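Local atomic coordinates of Phospholipase/Carboxylesterase (PDB entry 4H0C), a protein that probably hydrolyses carboxylic esters, as an alpha/beta hydrolase of the phospholipase/carboxylesterase family, whose members include palmitoyl-protein thioesterases. Residues K22-L28 with Q101-F107; I128-T132 with E200-V204; Y5-Q10 with Q56-W62. Where two conformers were deposited one is given. Numbering follows the deposited sequence.

Contact 1. Residues K22-L28 with Q101-F107; sequences KKAVVML and QIYFAGF
Lys23-Leu28 and Ile102-Phe107 are neighbouring parallel strands in the middle of an alpha/beta-hydrolase sheet, their short axes 4.4 Å apart at 23°, with Val25 level with Tyr103 (CA-CA 4.4 Å). Lys23 (chi1 m, then extended) runs beside Tyr103; a water joins its NZ (2.5 Å) to Tyr103 OH (3.3 Å). Ala24 N bonds Gln101 O (3.0 Å), and Ala24 O receives Tyr103 N (2.8 Å). Val25 (p) places CG2 4.0 Å from Tyr103 CB, on the face shared with selenomethionine Met27 and Ala105. Val26 N donates to Tyr103 O and Val26 O accepts from Ala105 N, both 2.9 Å; Val26 CB lies 3.8 Å from Phe104 CD2, and its t rotamer sets CG2 4.2 Å from Ile102 CG2. Leu28 N reaches Ala105 O (2.9 Å), whereas Phe107 N to Leu28 O (3.4 Å) is weak, just before a probable nucleophile elbow. Val25, Val26 and Ile102 favour extended backbone and suit this buried pair; polar Lys23 and Gln101 lie at its more exposed start.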
loop_
_atom_site.group_PDB
_atom_site.type_symbol
_atom_site.label_atom_id
_atom_site.label_comp_id
_atom_site.label_asym_id
_atom_site.label_seq_id
_atom_site.Cartn_x
_atom_site.Cartn_y
_atom_site.Cartn_z
ATOM N N LYS A 22 1.191 -18.359 8.830
ATOM C CA LYS A 22 2.514 -17.896 9.230
ATOM C C LYS A 22 2.689 -16.398 8.913
ATOM O O LYS A 22 3.473 -15.700 9.558
ATOM C CB LYS A 22 3.587 -18.699 8.472
ATOM C CG LYS A 22 3.464 -20.212 8.613
ATOM C CD LYS A 22 4.603 -20.976 7.937
ATOM C CE LYS A 22 4.440 -20.983 6.423
ATOM N NZ LYS A 22 3.255 -21.764 5.961
ATOM N N LYS A 23 1.957 -15.920 7.909
ATOM C CA LYS A 23 2.136 -14.571 7.373
ATOM C C LYS A 23 0.775 -14.009 6.981
ATOM O O LYS A 23 -0.209 -14.766 6.849
ATOM C CB LYS A 23 3.046 -14.605 6.123
ATOM C CG LYS A 23 4.387 -15.259 6.315
ATOM C CD LYS A 23 5.147 -15.373 5.005
ATOM C CE LYS A 23 6.617 -15.673 5.290
ATOM N NZ LYS A 23 7.335 -15.895 4.005
ATOM N N ALA A 24 0.716 -12.693 6.792
ATOM C CA ALA A 24 -0.504 -12.051 6.343
ATOM C C ALA A 24 -0.166 -10.985 5.361
ATOM O O ALA A 24 0.962 -10.479 5.358
ATOM C CB ALA A 24 -1.257 -11.437 7.510
ATOM N N VAL A 25 -1.134 -10.638 4.528
ATOM C CA VAL A 25 -0.927 -9.531 3.585
ATOM C C VAL A 25 -2.167 -8.648 3.583
ATOM O O VAL A 25 -3.300 -9.161 3.535
ATOM C CB VAL A 25 -0.586 -10.004 2.147
ATOM C CG1 VAL A 25 -1.717 -10.845 1.532
ATOM C CG2 VAL A 25 -0.300 -8.788 1.260
ATOM N N VAL A 26 -1.945 -7.340 3.709
ATOM C CA VAL A 26 -2.986 -6.337 3.612
ATOM C C VAL A 26 -2.966 -5.826 2.173
ATOM O O VAL A 26 -1.955 -5.284 1.737
ATOM C CB VAL A 26 -2.717 -5.167 4.596
ATOM C CG1 VAL A 26 -3.789 -4.104 4.420
ATOM C CG2 VAL A 26 -2.640 -5.680 6.023
HETATM N N MSE A 27 -4.071 -6.023 1.434
HETATM C CA MSE A 27 -4.143 -5.662 0.016
HETATM C C MSE A 27 -5.105 -4.492 -0.153
HETATM O O MSE A 27 -6.237 -4.550 0.310
HETATM C CB MSE A 27 -4.573 -6.869 -0.834
HETATM C CG MSE A 27 -3.711 -8.099 -0.553
HETATM SE SE MSE A 27 -4.106 -9.529 -1.750
HETATM C CE MSE A 27 -3.311 -8.823 -3.376
ATOM N N LEU A 28 -4.651 -3.444 -0.834
ATOM C CA LEU A 28 -5.395 -2.191 -0.937
ATOM C C LEU A 28 -5.692 -1.893 -2.400
ATOM O O LEU A 28 -4.776 -1.686 -3.203
ATOM C CB LEU A 28 -4.633 -1.037 -0.246
ATOM C CG LEU A 28 -4.314 -1.273 1.255
ATOM C CD1 LEU A 28 -3.433 -0.168 1.816
ATOM C CD2 LEU A 28 -5.585 -1.370 2.091
ATOM N N GLN A 101 5.842 -10.318 10.011
ATOM C CA GLN A 101 5.282 -11.291 9.076
ATOM C C GLN A 101 4.060 -10.709 8.359
ATOM O O GLN A 101 3.297 -11.461 7.742
ATOM C CB GLN A 101 4.878 -12.585 9.796
ATOM C CG GLN A 101 6.027 -13.345 10.449
ATOM C CD GLN A 101 7.159 -13.656 9.486
ATOM O OE1 GLN A 101 6.951 -13.852 8.286
ATOM N NE2 GLN A 101 8.372 -13.713 10.018
ATOM N N ILE A 102 3.876 -9.383 8.433
ATOM C CA ILE A 102 2.753 -8.728 7.756
ATOM C C ILE A 102 3.302 -7.992 6.548
ATOM O O ILE A 102 4.287 -7.225 6.659
ATOM C CB ILE A 102 1.934 -7.768 8.671
ATOM C CG1 ILE A 102 1.303 -8.529 9.847
ATOM C CG2 ILE A 102 0.835 -7.078 7.851
ATOM C CD1 ILE A 102 0.668 -7.645 10.928
ATOM N N TYR A 103 2.694 -8.276 5.399
ATOM C CA TYR A 103 3.061 -7.685 4.110
ATOM C C TYR A 103 1.969 -6.739 3.666
ATOM O O TYR A 103 0.831 -6.848 4.130
ATOM C CB TYR A 103 3.226 -8.800 3.079
ATOM C CG TYR A 103 4.375 -9.732 3.384
ATOM C CD1 TYR A 103 4.307 -10.648 4.456
ATOM C CD2 TYR A 103 5.545 -9.686 2.632
ATOM C CE1 TYR A 103 5.369 -11.505 4.735
ATOM C CE2 TYR A 103 6.605 -10.539 2.902
ATOM C CZ TYR A 103 6.520 -11.447 3.947
ATOM O OH TYR A 103 7.612 -12.267 4.202
ATOM N N PHE A 104 2.317 -5.793 2.797
ATOM C CA PHE A 104 1.331 -4.863 2.229
ATOM C C PHE A 104 1.472 -4.835 0.717
ATOM O O PHE A 104 2.595 -4.868 0.188
ATOM C CB PHE A 104 1.524 -3.428 2.745
ATOM C CG PHE A 104 1.357 -3.280 4.232
ATOM C CD1 PHE A 104 2.366 -3.694 5.110
ATOM C CD2 PHE A 104 0.201 -2.727 4.758
ATOM C CE1 PHE A 104 2.210 -3.560 6.478
ATOM C CE2 PHE A 104 0.049 -2.584 6.145
ATOM C CZ PHE A 104 1.048 -3.012 7.002
ATOM N N ALA A 105 0.333 -4.772 0.019
ATOM C CA ALA A 105 0.354 -4.688 -1.440
ATOM C C ALA A 105 -0.754 -3.772 -1.912
ATOM O O ALA A 105 -1.902 -3.927 -1.501
ATOM C CB ALA A 105 0.230 -6.070 -2.068
ATOM N N GLY A 106 -0.428 -2.805 -2.756
ATOM C CA GLY A 106 -1.430 -1.847 -3.220
ATOM C C GLY A 106 -1.145 -1.479 -4.656
ATOM O O GLY A 106 0.018 -1.546 -5.089
ATOM N N PHE A 107 -2.190 -1.087 -5.391
ATOM C CA PHE A 107 -2.017 -0.549 -6.742
ATOM C C PHE A 107 -2.584 0.843 -6.787
ATOM O O PHE A 107 -3.698 1.067 -6.315
ATOM C CB PHE A 107 -2.742 -1.417 -7.803
ATOM C CG PHE A 107 -2.765 -0.804 -9.170
ATOM C CD1 PHE A 107 -1.572 -0.585 -9.867
ATOM C CD2 PHE A 107 -3.965 -0.426 -9.758
ATOM C CE1 PHE A 107 -1.572 -0.013 -11.133
ATOM C CE2 PHE A 107 -3.978 0.139 -11.034
ATOM C CZ PHE A 107 -2.783 0.349 -11.724
HETATM O O HOH W 1 7.099 -14.596 1.934
#

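Contact 2. Residues I128-T132 with E200-V204; sequences IIAFT and EIQLV
Strand Ile128-Phe131 and helical Glu200-Val204 run almost antiparallel, at 169°, with their short axes 10.9 Å apart, a spacing that large side chains must fill. Ile129 and Phe131, two apart on an extended strand, both direct CA-to-CB toward the helix; Glu200 and Val204, one turn apart and joined by Val204 N to Glu200 O at 2.9 Å, point back. The CA pairs are therefore Ile129-Val204 (7.6 Å) and Phe131-Glu200 (7.9 Å). Ile129, with chi1 m and chi2 t, extends CD1 to 3.5 Å from Val204 CG1. Phe131 (chi1 m, chi2 -61°) sends its ring across the gap, so that CE1 lies 3.8 Å from Val204 CG2 and CZ 4.1 Å from Ile201 CD1. Val204 (chi1 t) thus meets both strand residues, its CG2 also lying 3.9 Å from Ile129 CG2. Ile201 starts out pointing away, yet its m,m rotamer carries CD1 back to the ring. This is helix-on-sheet packing of the alpha/beta-hydrolase fold: the last helix, 198-206, covers one face of the sheet at strand 127-131, while helix 109-120 touches Ile128 and Ala130 on the other. Toward Thr132 the layer turns polar. Glu200 (chi1 m, chi2 t) stretches OE2 to 3.5 Å from Phe131 CD1, and a water bridges it to Thr132, donating to Glu200 OE2 (2.7 Å) and accepting from Thr132 OG1 (2.6 Å). The buried carboxylate is compensated by a salt bridge from OE1 to Arg192 and a hydrogen bond between Ser157 and OE2; Thr132, also bonded to Arg192, touches His194 of a probable Ser-His-Asp triad.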
loop_
_atom_site.group_PDB
_atom_site.type_symbol
_atom_site.label_atom_id
_atom_site.label_comp_id
_atom_site.label_asym_id
_atom_site.label_seq_id
_atom_site.Cartn_x
_atom_site.Cartn_y
_atom_site.Cartn_z
ATOM N N ILE A 128 6.739 -4.627 1.619
ATOM C CA ILE A 128 5.774 -3.629 1.179
ATOM C C ILE A 128 5.862 -3.508 -0.332
ATOM O O ILE A 128 6.941 -3.310 -0.878
ATOM C CB ILE A 128 6.057 -2.259 1.857
ATOM C CG1 ILE A 128 5.891 -2.389 3.383
ATOM C CG2 ILE A 128 5.122 -1.196 1.301
ATOM C CD1 ILE A 128 6.495 -1.243 4.202
ATOM N N ILE A 129 4.726 -3.665 -1.009
ATOM C CA ILE A 129 4.679 -3.611 -2.472
ATOM C C ILE A 129 3.771 -2.471 -2.908
ATOM O O ILE A 129 2.554 -2.484 -2.649
ATOM C CB ILE A 129 4.146 -4.943 -3.023
ATOM C CG1 ILE A 129 5.012 -6.120 -2.550
ATOM C CG2 ILE A 129 4.076 -4.873 -4.537
ATOM C CD1 ILE A 129 4.231 -7.424 -2.509
ATOM N N ALA A 130 4.357 -1.458 -3.542
ATOM C CA ALA A 130 3.616 -0.281 -3.981
ATOM C C ALA A 130 3.669 -0.162 -5.493
ATOM O O ALA A 130 4.589 0.462 -6.065
ATOM C CB ALA A 130 4.161 0.975 -3.311
ATOM N N PHE A 131 2.705 -0.804 -6.159
ATOM C CA PHE A 131 2.613 -0.739 -7.626
ATOM C C PHE A 131 2.041 0.612 -8.027
ATOM O O PHE A 131 0.847 0.864 -7.849
ATOM C CB PHE A 131 1.693 -1.833 -8.199
ATOM C CG PHE A 131 2.176 -3.248 -7.988
ATOM C CD1 PHE A 131 3.387 -3.691 -8.521
ATOM C CD2 PHE A 131 1.369 -4.170 -7.297
ATOM C CE1 PHE A 131 3.795 -5.013 -8.350
ATOM C CE2 PHE A 131 1.765 -5.486 -7.135
ATOM C CZ PHE A 131 2.991 -5.915 -7.655
ATOM N N THR A 132 2.893 1.459 -8.604
ATOM C CA THR A 132 2.505 2.794 -9.110
ATOM C C THR A 132 1.872 3.687 -8.044
ATOM O O THR A 132 0.670 4.020 -8.090
ATOM C CB THR A 132 1.630 2.698 -10.361
ATOM O OG1 THR A 132 2.237 1.761 -11.267
ATOM C CG2 THR A 132 1.508 4.096 -11.080
ATOM N N GLU A 200 6.712 -6.588 -13.250
ATOM C CA GLU A 200 6.564 -6.176 -11.852
ATOM C C GLU A 200 6.145 -7.361 -11.008
ATOM O O GLU A 200 6.670 -7.557 -9.916
ATOM C CB GLU A 200 5.524 -5.064 -11.711
ATOM C CG GLU A 200 6.011 -3.713 -12.177
ATOM C CD GLU A 200 4.869 -2.742 -12.377
ATOM O OE1 GLU A 200 4.317 -2.730 -13.496
ATOM O OE2 GLU A 200 4.536 -1.999 -11.417
ATOM N N ILE A 201 5.226 -8.164 -11.538
ATOM C CA ILE A 201 4.743 -9.348 -10.823
ATOM C C ILE A 201 5.884 -10.336 -10.561
ATOM O O ILE A 201 6.048 -10.787 -9.417
ATOM C CB ILE A 201 3.585 -10.051 -11.573
ATOM C CG1 ILE A 201 2.344 -9.145 -11.609
ATOM C CG2 ILE A 201 3.246 -11.406 -10.931
ATOM C CD1 ILE A 201 1.757 -8.829 -10.244
ATOM N N GLN A 202 6.659 -10.657 -11.605
ATOM C CA GLN A 202 7.780 -11.601 -11.477
ATOM C C GLN A 202 8.821 -11.053 -10.518
ATOM O O GLN A 202 9.390 -11.800 -9.709
ATOM C CB GLN A 202 8.510 -11.825 -12.801
ATOM C CG GLN A 202 7.720 -12.386 -13.964
ATOM C CD GLN A 202 8.625 -12.663 -15.162
ATOM O OE1 GLN A 202 8.504 -12.024 -16.216
ATOM N NE2 GLN A 202 9.561 -13.608 -14.996
ATOM N N LEU A 203 9.114 -9.758 -10.659
ATOM C CA LEU A 203 10.145 -9.145 -9.844
ATOM C C LEU A 203 9.759 -9.180 -8.377
ATOM O O LEU A 203 10.591 -9.511 -7.525
ATOM C CB LEU A 203 10.458 -7.725 -10.305
ATOM C CG LEU A 203 11.657 -7.069 -9.618
ATOM C CD1 LEU A 203 12.892 -7.971 -9.608
ATOM C CD2 LEU A 203 11.920 -5.740 -10.315
ATOM N N VAL A 204 8.496 -8.871 -8.089
ATOM C CA VAL A 204 8.022 -8.912 -6.706
ATOM C C VAL A 204 8.088 -10.354 -6.176
ATOM O O VAL A 204 8.483 -10.595 -5.025
ATOM C CB VAL A 204 6.618 -8.288 -6.570
ATOM C CG1 VAL A 204 5.990 -8.664 -5.243
ATOM C CG2 VAL A 204 6.732 -6.767 -6.681
HETATM O O HOH W 2 2.163 -0.802 -11.329
#

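Contact 3. Residues Y5-Q10 with Q56-W62; sequences YTHSKQ and QATNNSW
His7 holds these two irregular segments together through both ring nitrogens: NE2 donates to Trp62 O at 2.8 Å, and ND1 accepts from Thr58 N at 3.0 Å. The ring suits this place because one imidazole can serve a carbonyl and an amide of the same loop, and its m chi1 with chi2 of -71° turns it into the curve of residues 57-62. Gln56 N donates to Gln10 O (2.8 Å), and Tyr5 OH gives its proton to Ser61 O (2.8 Å). The CA atoms come closest at His7-Thr58 (5.0 Å) and Gln10-Gln56 (5.4 Å). Between the two segments a water lies 2.8 Å from Ser8 O, 2.7 Å from Gln56 O and 2.8 Å from Thr58 OG1; that same OG1 is 3.1 Å from Thr6 O. Asn59 and Asn60, both with positive phi, help turn the second loop back, with Ser61 N bonded to Thr58 O (3.3 Å).

Trp62 points an edge at the face of His7, centroids 5.1 Å apart and planes at 55°, while Asn59 ND2 lies over a face of Tyr5, 3.5 Å from CD1. Gln10 CB and Gln56 CB meet at 3.9 Å. Trp62 also stacks on His29 and gives its NE1 proton to His29 O, and Ser80 of helix 77-94 bonds His7 N. The N-terminal lead-in to edge strand 11-15 is thus laid over the loop leaving strand 50-55. Apart from the Gln56-Gln10 backbone bond, side chains and a water meet the backbone groups, so much of the polar joining falls to individual residues such as His7.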
loop_
_atom_site.group_PDB
_atom_site.type_symbol
_atom_site.label_atom_id
_atom_site.label_comp_id
_atom_site.label_asym_id
_atom_site.label_seq_id
_atom_site.Cartn_x
_atom_site.Cartn_y
_atom_site.Cartn_z
ATOM N N TYR A 5 -16.416 11.936 4.353
ATOM C CA TYR A 5 -16.965 10.590 4.523
ATOM C C TYR A 5 -16.050 9.689 5.340
ATOM O O TYR A 5 -14.864 9.994 5.519
ATOM C CB TYR A 5 -17.372 9.953 3.175
ATOM C CG TYR A 5 -16.268 9.714 2.150
ATOM C CD1 TYR A 5 -15.689 8.442 1.997
ATOM C CD2 TYR A 5 -15.867 10.732 1.287
ATOM C CE1 TYR A 5 -14.703 8.211 1.053
ATOM C CE2 TYR A 5 -14.887 10.512 0.323
ATOM C CZ TYR A 5 -14.304 9.250 0.214
ATOM O OH TYR A 5 -13.331 9.008 -0.724
ATOM N N THR A 6 -16.646 8.610 5.862
ATOM C CA THR A 6 -16.010 7.624 6.722
ATOM C C THR A 6 -15.838 6.336 5.938
ATOM O O THR A 6 -16.732 5.950 5.199
ATOM C CB THR A 6 -16.951 7.310 7.924
ATOM O OG1 THR A 6 -17.162 8.502 8.678
ATOM C CG2 THR A 6 -16.399 6.230 8.843
ATOM N N HIS A 7 -14.700 5.665 6.110
ATOM C CA HIS A 7 -14.593 4.278 5.657
ATOM C C HIS A 7 -15.056 3.407 6.770
ATOM O O HIS A 7 -14.403 3.308 7.812
ATOM C CB HIS A 7 -13.184 3.943 5.215
ATOM C CG HIS A 7 -12.747 4.747 4.029
ATOM N ND1 HIS A 7 -13.255 4.535 2.789
ATOM C CD2 HIS A 7 -11.862 5.822 3.917
ATOM C CE1 HIS A 7 -12.719 5.417 1.923
ATOM N NE2 HIS A 7 -11.869 6.207 2.600
ATOM N N SER A 8 -16.230 2.808 6.587
ATOM C CA SER A 8 -16.739 1.866 7.575
ATOM C C SER A 8 -15.905 0.575 7.553
ATOM O O SER A 8 -15.196 0.293 6.582
ATOM C CB SER A 8 -18.227 1.586 7.343
ATOM O OG SER A 8 -18.435 0.901 6.121
ATOM N N LYS A 9 -16.015 -0.213 8.618
ATOM C CA LYS A 9 -15.207 -1.426 8.794
ATOM C C LYS A 9 -15.710 -2.558 7.889
ATOM O O LYS A 9 -16.458 -3.431 8.318
ATOM C CB LYS A 9 -15.195 -1.835 10.270
ATOM C CG LYS A 9 -14.190 -2.919 10.646
ATOM C CD LYS A 9 -14.076 -3.026 12.160
ATOM C CE LYS A 9 -13.911 -4.461 12.627
ATOM N NZ LYS A 9 -14.155 -4.585 14.099
ATOM N N GLN A 10 -15.306 -2.503 6.628
ATOM C CA GLN A 10 -15.635 -3.514 5.630
ATOM C C GLN A 10 -14.332 -4.237 5.266
ATOM O O GLN A 10 -13.470 -3.671 4.586
ATOM C CB GLN A 10 -16.222 -2.852 4.386
ATOM C CG GLN A 10 -17.508 -2.055 4.556
ATOM C CD GLN A 10 -18.017 -1.519 3.219
ATOM O OE1 GLN A 10 -17.913 -0.320 2.926
ATOM N NE2 GLN A 10 -18.556 -2.409 2.396
ATOM N N GLN A 56 -12.438 -2.755 2.167
ATOM C CA GLN A 56 -13.158 -2.130 1.063
ATOM C C GLN A 56 -13.383 -0.654 1.356
ATOM O O GLN A 56 -13.940 -0.316 2.402
ATOM C CB GLN A 56 -14.522 -2.819 0.855
ATOM C CG GLN A 56 -15.440 -2.078 -0.108
ATOM C CD GLN A 56 -14.958 -2.158 -1.552
ATOM O OE1 GLN A 56 -14.673 -3.255 -2.062
ATOM N NE2 GLN A 56 -14.872 -1.000 -2.226
ATOM N N ALA A 57 -13.018 0.212 0.408
ATOM C CA ALA A 57 -13.233 1.649 0.568
ATOM C C ALA A 57 -14.697 2.014 0.366
ATOM O O ALA A 57 -15.366 1.518 -0.547
ATOM C CB ALA A 57 -12.357 2.452 -0.384
ATOM N N THR A 58 -15.189 2.882 1.248
ATOM C CA THR A 58 -16.471 3.523 1.053
ATOM C C THR A 58 -16.344 4.386 -0.196
ATOM O O THR A 58 -15.289 4.970 -0.434
ATOM C CB THR A 58 -16.842 4.342 2.302
ATOM O OG1 THR A 58 -17.065 3.421 3.377
ATOM C CG2 THR A 58 -18.113 5.174 2.090
ATOM N N ASN A 59 -17.401 4.403 -1.007
ATOM C CA ASN A 59 -17.409 5.065 -2.326
ATOM C C ASN A 59 -16.406 4.464 -3.318
ATOM O O ASN A 59 -16.108 5.066 -4.375
ATOM C CB ASN A 59 -17.213 6.571 -2.175
ATOM C CG ASN A 59 -18.353 7.234 -1.412
ATOM O OD1 ASN A 59 -19.510 6.857 -1.582
ATOM N ND2 ASN A 59 -18.033 8.223 -0.566
ATOM N N ASN A 60 -15.920 3.262 -2.992
ATOM C CA ASN A 60 -14.877 2.579 -3.769
ATOM C C ASN A 60 -13.660 3.479 -4.011
ATOM O O ASN A 60 -12.952 3.328 -5.012
ATOM C CB ASN A 60 -15.412 2.092 -5.127
ATOM C CG ASN A 60 -16.384 0.938 -5.019
ATOM O OD1 ASN A 60 -16.643 0.407 -3.948
ATOM N ND2 ASN A 60 -16.925 0.540 -6.154
ATOM N N SER A 61 -13.412 4.410 -3.086
ATOM C CA SER A 61 -12.314 5.348 -3.241
ATOM C C SER A 61 -11.805 5.798 -1.884
ATOM O O SER A 61 -12.580 6.316 -1.060
ATOM C CB SER A 61 -12.763 6.557 -4.082
ATOM O OG SER A 61 -11.718 7.525 -4.186
ATOM N N TRP A 62 -10.499 5.600 -1.654
ATOM C CA TRP A 62 -9.865 5.982 -0.369
ATOM C C TRP A 62 -9.954 7.447 -0.028
ATOM O O TRP A 62 -10.122 7.804 1.139
ATOM C CB TRP A 62 -8.427 5.459 -0.283
ATOM C CG TRP A 62 -8.390 3.955 -0.413
ATOM C CD1 TRP A 62 -7.826 3.184 -1.435
ATOM C CD2 TRP A 62 -8.946 2.990 0.539
ATOM N NE1 TRP A 62 -8.004 1.845 -1.184
ATOM C CE2 TRP A 62 -8.692 1.659 -0.020
ATOM C CE3 TRP A 62 -9.639 3.103 1.735
ATOM C CZ2 TRP A 62 -9.105 0.489 0.639
ATOM C CZ3 TRP A 62 -10.043 1.937 2.389
ATOM C CH2 TRP A 62 -9.786 0.656 1.844
HETATM O O HOH W 3 -15.386 1.272 3.997
#

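How the contacts relate
Contacts 1 and 2 belong to the buried core and share the central sheet: strand 102-107 of contact 1 lies beside strand 127-131 of contact 2, with Phe104 O to Ile129 N (2.7 Å) and Gly106 O to Phe131 N (3.0 Å) as probable hydrogen bonds. Contact 1 works through repeating backbone bonds within the sheet, contact 2 through side chains that interlock above it. Contact 3, only partly buried and on the opposite side of the chain's centre from contact 2, joins loops through individual polar bonds. It nevertheless reaches the core, where Trp62 CZ2 packs 4.2 Å from Leu28 CD2 of contact 1.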